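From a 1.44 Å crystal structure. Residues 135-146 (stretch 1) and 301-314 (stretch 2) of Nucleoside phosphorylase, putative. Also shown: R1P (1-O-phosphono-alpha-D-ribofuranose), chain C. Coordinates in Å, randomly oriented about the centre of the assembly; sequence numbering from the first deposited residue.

Stretch 1 135-146: FFDPSTMKIIRL
Stretch 2, residues 301-314: LSDMLGYQAGAACV

How does stretch 1 meet stretch 2 before its strand begins? Phe135 stays out of reach, but Phe136, extended (phi/psi -87/130) with chi1 t, points toward stretch 2 and brings CE2 to 4.0 Å from Tyr307 CE1, which lies at the edge of the Phe136 ring. Asp137 turns its CA-to-CB bond away and organises the next turn instead: its OD1 accepts from Ser139 N at 2.9 Å and from Ser139 OG at 2.6 Å, while its backbone O accepts from Thr140 N at 3.0 Å and from Thr140 OG1 at 2.7 Å. Ser139 and Thr140, both chi1 p, are well suited to such short local bonds. The chain thus winds through a 3-10 segment, Pro138 to Thr140.

What does this turn pack against? It faces the end of the helix of stretch 2, where Leu305 (-81/-9) leads into Gly306 (79/14) in a Schellman motif, with Gly306 N 3.0 Å from Asp303 O and Tyr307 N 2.9 Å from Ser302 O. The positive phi calls for glycine, and an ideal CB there would also lie a tight 3.2 Å from Pro138 CB. Pro138 (-60/-25) fills this place, its CB 3.4 Å from Leu305 O and 3.8 Å from Tyr307 CD1. Its O receives a CA-H...O contact from Tyr307 CA at 3.6 Å.

How is Tyr307 held? Met141 (-82/126; chi m, m, m) folds over one face of its ring: CG sits 3.6 Å from the ring centroid, nearly along the normal, and CB lies 3.5 Å from Tyr307 CG. A flexible, apolar side chain suits this cover. Tyr307 itself takes chi1 m and chi2 -9°, and Ile143 CD1 approaches its CD2 at 4.1 Å.

How do the two strands join? Residues 142-146 and 308-314 run parallel, their axes 16° apart, pairing Lys142 with Gln308 through Leu146 with Ala312. Together the stretches bury 800 Å², both sides summed; Gln308, Tyr307, Ile143 and Arg145 have the largest areas covered by the other stretch. Gln308 N donates to Met141 O (2.9 Å), Ile143 N to Gln308 O (2.8 Å), Gly310 N to Ile143 O (3.0 Å), Arg145 N to Gly310 O (3.0 Å) and Ala312 N to Arg145 O (2.9 Å). Lys142, Ile144 and Leu146 share one sheet face with Gln308 and Ala312. There the lysine (m, m, t, t) curls back so that NZ bonds Ser139 O at 3.1 Å and, weakly, Gln308 OE1 at 3.0 Å; Gln308 is m, t.

What occupies the other face, and where does it lead? Ile143 (m, t) and Arg145 lie there with Ala309 and Ala311, whose small side chains permit close packing: Ile143 CB is 4.2 Å from Ala309 CB, and Arg145 CB 3.8 Å from Ala311 CB. Arg145, t at chi1 to chi3 with chi4 66°, extends past Cys313, its NH1 3.7 Å from Cys313 SG. Its guanidinium then reaches the sugar phosphate, NH1 donating to R1P O1 at 2.9 Å and NH2 to R1P O2P at 2.8 Å.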

# COMPACT_ATOMS: atom_id res chain seq x y z
N PHE A 135 -2.94 -33.53 8.22
CA PHE A 135 -3.54 -32.50 7.38
C PHE A 135 -3.69 -31.18 8.11
O PHE A 135 -4.06 -31.14 9.29
CB PHE A 135 -4.91 -32.94 6.87
CG PHE A 135 -4.86 -34.21 6.08
CD1 PHE A 135 -4.26 -34.24 4.83
CD2 PHE A 135 -5.41 -35.38 6.59
CE1 PHE A 135 -4.20 -35.40 4.10
CE2 PHE A 135 -5.37 -36.55 5.86
CZ PHE A 135 -4.76 -36.57 4.61
N PHE A 136 -3.40 -30.10 7.40
CA PHE A 136 -3.69 -28.78 7.90
C PHE A 136 -5.12 -28.40 7.52
O PHE A 136 -5.50 -28.53 6.36
CB PHE A 136 -2.72 -27.77 7.31
CG PHE A 136 -2.93 -26.38 7.81
CD1 PHE A 136 -2.40 -25.99 9.03
CD2 PHE A 136 -3.65 -25.46 7.05
CE1 PHE A 136 -2.59 -24.71 9.50
CE2 PHE A 136 -3.86 -24.18 7.53
CZ PHE A 136 -3.32 -23.80 8.75
N ASP A 137 -5.89 -27.93 8.50
CA ASP A 137 -7.27 -27.46 8.29
C ASP A 137 -7.29 -25.93 8.19
O ASP A 137 -7.23 -25.24 9.21
CB ASP A 137 -8.15 -27.90 9.46
CG ASP A 137 -9.61 -27.52 9.27
OD1 ASP A 137 -9.96 -26.82 8.30
OD2 ASP A 137 -10.43 -27.94 10.12
N PRO A 138 -7.44 -25.39 6.97
CA PRO A 138 -7.45 -23.94 6.78
C PRO A 138 -8.57 -23.22 7.53
O PRO A 138 -8.43 -22.04 7.83
CB PRO A 138 -7.63 -23.76 5.27
CG PRO A 138 -7.41 -25.08 4.67
CD PRO A 138 -7.63 -26.11 5.70
N SER A 139 -9.66 -23.93 7.82
CA SER A 139 -10.78 -23.29 8.49
C SER A 139 -10.45 -22.92 9.94
O SER A 139 -11.21 -22.19 10.57
CB SER A 139 -12.02 -24.18 8.43
OG SER A 139 -11.86 -25.32 9.24
N THR A 140 -9.32 -23.42 10.45
CA THR A 140 -8.85 -23.07 11.78
C THR A 140 -8.35 -21.62 11.85
O THR A 140 -8.27 -21.04 12.93
CB THR A 140 -7.74 -24.03 12.29
OG1 THR A 140 -6.56 -23.91 11.48
CG2 THR A 140 -8.25 -25.47 12.30
N MET A 141 -8.00 -21.04 10.70
CA MET A 141 -7.53 -19.67 10.66
C MET A 141 -8.72 -18.72 10.67
O MET A 141 -9.61 -18.83 9.83
CB MET A 141 -6.69 -19.44 9.41
CG MET A 141 -5.44 -20.32 9.32
SD MET A 141 -4.30 -20.06 10.71
CE MET A 141 -4.01 -18.28 10.60
N LYS A 142 -8.69 -17.79 11.62
CA LYS A 142 -9.72 -16.76 11.76
C LYS A 142 -8.99 -15.41 11.77
O LYS A 142 -8.16 -15.16 12.64
CB LYS A 142 -10.48 -16.91 13.08
CG LYS A 142 -10.77 -18.32 13.55
CD LYS A 142 -11.78 -19.01 12.70
CE LYS A 142 -12.17 -20.35 13.34
NZ LYS A 142 -13.23 -21.03 12.56
N ILE A 143 -9.31 -14.54 10.81
CA ILE A 143 -8.61 -13.27 10.65
C ILE A 143 -9.63 -12.14 10.56
O ILE A 143 -10.49 -12.15 9.69
CB ILE A 143 -7.75 -13.28 9.37
CG1 ILE A 143 -6.80 -14.49 9.41
CG2 ILE A 143 -6.98 -11.95 9.19
CD1 ILE A 143 -5.95 -14.67 8.15
N ILE A 144 -9.56 -11.18 11.48
CA ILE A 144 -10.47 -10.04 11.47
C ILE A 144 -9.71 -8.73 11.47
O ILE A 144 -8.90 -8.47 12.33
CB ILE A 144 -11.45 -10.07 12.67
CG1 ILE A 144 -12.17 -11.42 12.72
CG2 ILE A 144 -12.49 -8.89 12.57
CD1 ILE A 144 -13.07 -11.59 13.93
N ARG A 145 -10.02 -7.90 10.49
CA ARG A 145 -9.52 -6.53 10.45
C ARG A 145 -10.37 -5.66 11.35
O ARG A 145 -11.58 -5.69 11.27
CB ARG A 145 -9.55 -6.00 9.03
CG ARG A 145 -9.42 -4.49 8.93
CD ARG A 145 -9.11 -4.05 7.52
NE ARG A 145 -9.45 -2.64 7.30
CZ ARG A 145 -8.84 -1.61 7.90
NH1 ARG A 145 -9.25 -0.38 7.64
NH2 ARG A 145 -7.82 -1.79 8.75
N LEU A 146 -9.71 -4.90 12.22
CA LEU A 146 -10.37 -3.84 13.00
C LEU A 146 -9.72 -2.53 12.58
O LEU A 146 -8.55 -2.28 12.89
CB LEU A 146 -10.25 -4.06 14.51
CG LEU A 146 -10.76 -2.90 15.39
CD1 LEU A 146 -12.21 -2.46 15.05
CD2 LEU A 146 -10.65 -3.24 16.87
N LEU A 301 -8.18 -12.93 -0.72
CA LEU A 301 -7.01 -13.78 -0.57
C LEU A 301 -7.24 -14.80 0.57
O LEU A 301 -6.84 -15.95 0.43
CB LEU A 301 -5.79 -12.92 -0.28
CG LEU A 301 -5.36 -12.01 -1.45
CD1 LEU A 301 -4.17 -11.14 -1.04
CD2 LEU A 301 -4.95 -12.82 -2.67
N SER A 302 -7.92 -14.39 1.66
CA SER A 302 -8.23 -15.34 2.74
C SER A 302 -9.15 -16.45 2.23
O SER A 302 -8.91 -17.65 2.48
CB SER A 302 -8.83 -14.65 3.97
OG SER A 302 -7.91 -13.75 4.54
N ASP A 303 -10.20 -16.06 1.51
CA ASP A 303 -11.13 -17.04 0.98
C ASP A 303 -10.41 -18.00 0.04
O ASP A 303 -10.66 -19.20 0.06
CB ASP A 303 -12.32 -16.38 0.29
CG ASP A 303 -13.16 -17.38 -0.46
OD1 ASP A 303 -14.03 -18.03 0.17
OD2 ASP A 303 -12.93 -17.54 -1.68
N MET A 304 -9.51 -17.46 -0.78
CA MET A 304 -8.73 -18.28 -1.70
C MET A 304 -7.95 -19.37 -0.95
O MET A 304 -7.85 -20.50 -1.44
CB MET A 304 -7.80 -17.41 -2.56
CG MET A 304 -6.85 -18.19 -3.45
SD MET A 304 -6.16 -17.10 -4.70
CE MET A 304 -7.52 -17.13 -5.87
N LEU A 305 -7.40 -19.01 0.21
CA LEU A 305 -6.64 -19.96 1.05
C LEU A 305 -7.52 -20.87 1.91
O LEU A 305 -7.02 -21.81 2.52
CB LEU A 305 -5.67 -19.23 1.97
CG LEU A 305 -4.55 -18.47 1.29
CD1 LEU A 305 -3.75 -17.74 2.36
CD2 LEU A 305 -3.70 -19.43 0.48
N GLY A 306 -8.82 -20.59 1.96
CA GLY A 306 -9.72 -21.29 2.86
C GLY A 306 -9.70 -20.83 4.31
O GLY A 306 -10.24 -21.51 5.18
N TYR A 307 -9.11 -19.67 4.57
CA TYR A 307 -9.09 -19.10 5.91
C TYR A 307 -10.34 -18.24 6.08
O TYR A 307 -10.78 -17.59 5.12
CB TYR A 307 -7.87 -18.20 6.10
CG TYR A 307 -6.50 -18.85 5.95
CD1 TYR A 307 -6.35 -20.23 5.83
CD2 TYR A 307 -5.34 -18.08 5.97
CE1 TYR A 307 -5.09 -20.81 5.71
CE2 TYR A 307 -4.06 -18.66 5.83
CZ TYR A 307 -3.94 -20.02 5.70
OH TYR A 307 -2.69 -20.61 5.58
N GLN A 308 -10.91 -18.23 7.28
CA GLN A 308 -12.10 -17.44 7.57
C GLN A 308 -11.67 -16.02 7.89
O GLN A 308 -10.88 -15.81 8.81
CB GLN A 308 -12.85 -18.01 8.76
CG GLN A 308 -13.19 -19.48 8.60
CD GLN A 308 -14.26 -19.94 9.58
OE1 GLN A 308 -14.58 -19.24 10.55
NE2 GLN A 308 -14.84 -21.10 9.32
N ALA A 309 -12.19 -15.05 7.14
CA ALA A 309 -11.79 -13.66 7.33
C ALA A 309 -12.97 -12.72 7.26
O ALA A 309 -14.01 -13.02 6.67
CB ALA A 309 -10.71 -13.26 6.33
N GLY A 310 -12.79 -11.55 7.86
CA GLY A 310 -13.72 -10.45 7.73
C GLY A 310 -13.14 -9.15 8.26
O GLY A 310 -11.95 -9.04 8.50
N ALA A 311 -14.00 -8.16 8.46
CA ALA A 311 -13.52 -6.83 8.80
C ALA A 311 -14.63 -6.03 9.46
O ALA A 311 -15.82 -6.23 9.17
CB ALA A 311 -13.04 -6.10 7.53
N ALA A 312 -14.24 -5.13 10.34
CA ALA A 312 -15.15 -4.19 10.95
C ALA A 312 -14.35 -2.92 11.16
O ALA A 312 -13.24 -2.99 11.66
CB ALA A 312 -15.69 -4.71 12.29
N CYS A 313 -14.90 -1.77 10.79
CA CYS A 313 -14.14 -0.53 10.84
C CYS A 313 -14.96 0.58 11.45
O CYS A 313 -16.12 0.74 11.11
CB CYS A 313 -13.72 -0.12 9.43
SG CYS A 313 -12.68 -1.30 8.55
N VAL A 314 -14.32 1.38 12.31
CA VAL A 314 -14.95 2.52 12.91
C VAL A 314 -15.06 3.66 11.88
O VAL A 314 -14.08 4.01 11.23
CB VAL A 314 -14.15 3.00 14.17
CG1 VAL A 314 -14.77 4.24 14.82
CG2 VAL A 314 -14.05 1.87 15.21
C5 R1P C . -5.96 5.43 5.95
O5 R1P C . -5.99 6.56 6.84
C4 R1P C . -5.90 4.13 6.73
O4 R1P C . -6.93 4.08 7.73
C1 R1P C . -7.79 2.95 7.52
C2 R1P C . -7.61 2.65 6.02
O2 R1P C . -8.07 1.36 5.56
C3 R1P C . -6.12 2.92 5.84
O3 R1P C . -5.30 1.85 6.32
O1 R1P C . -7.51 1.82 8.41
P R1P C . -6.51 1.76 9.68
O1P R1P C . -5.16 1.95 8.96
O2P R1P C . -6.71 0.36 10.23
O3P R1P C . -6.81 2.87 10.63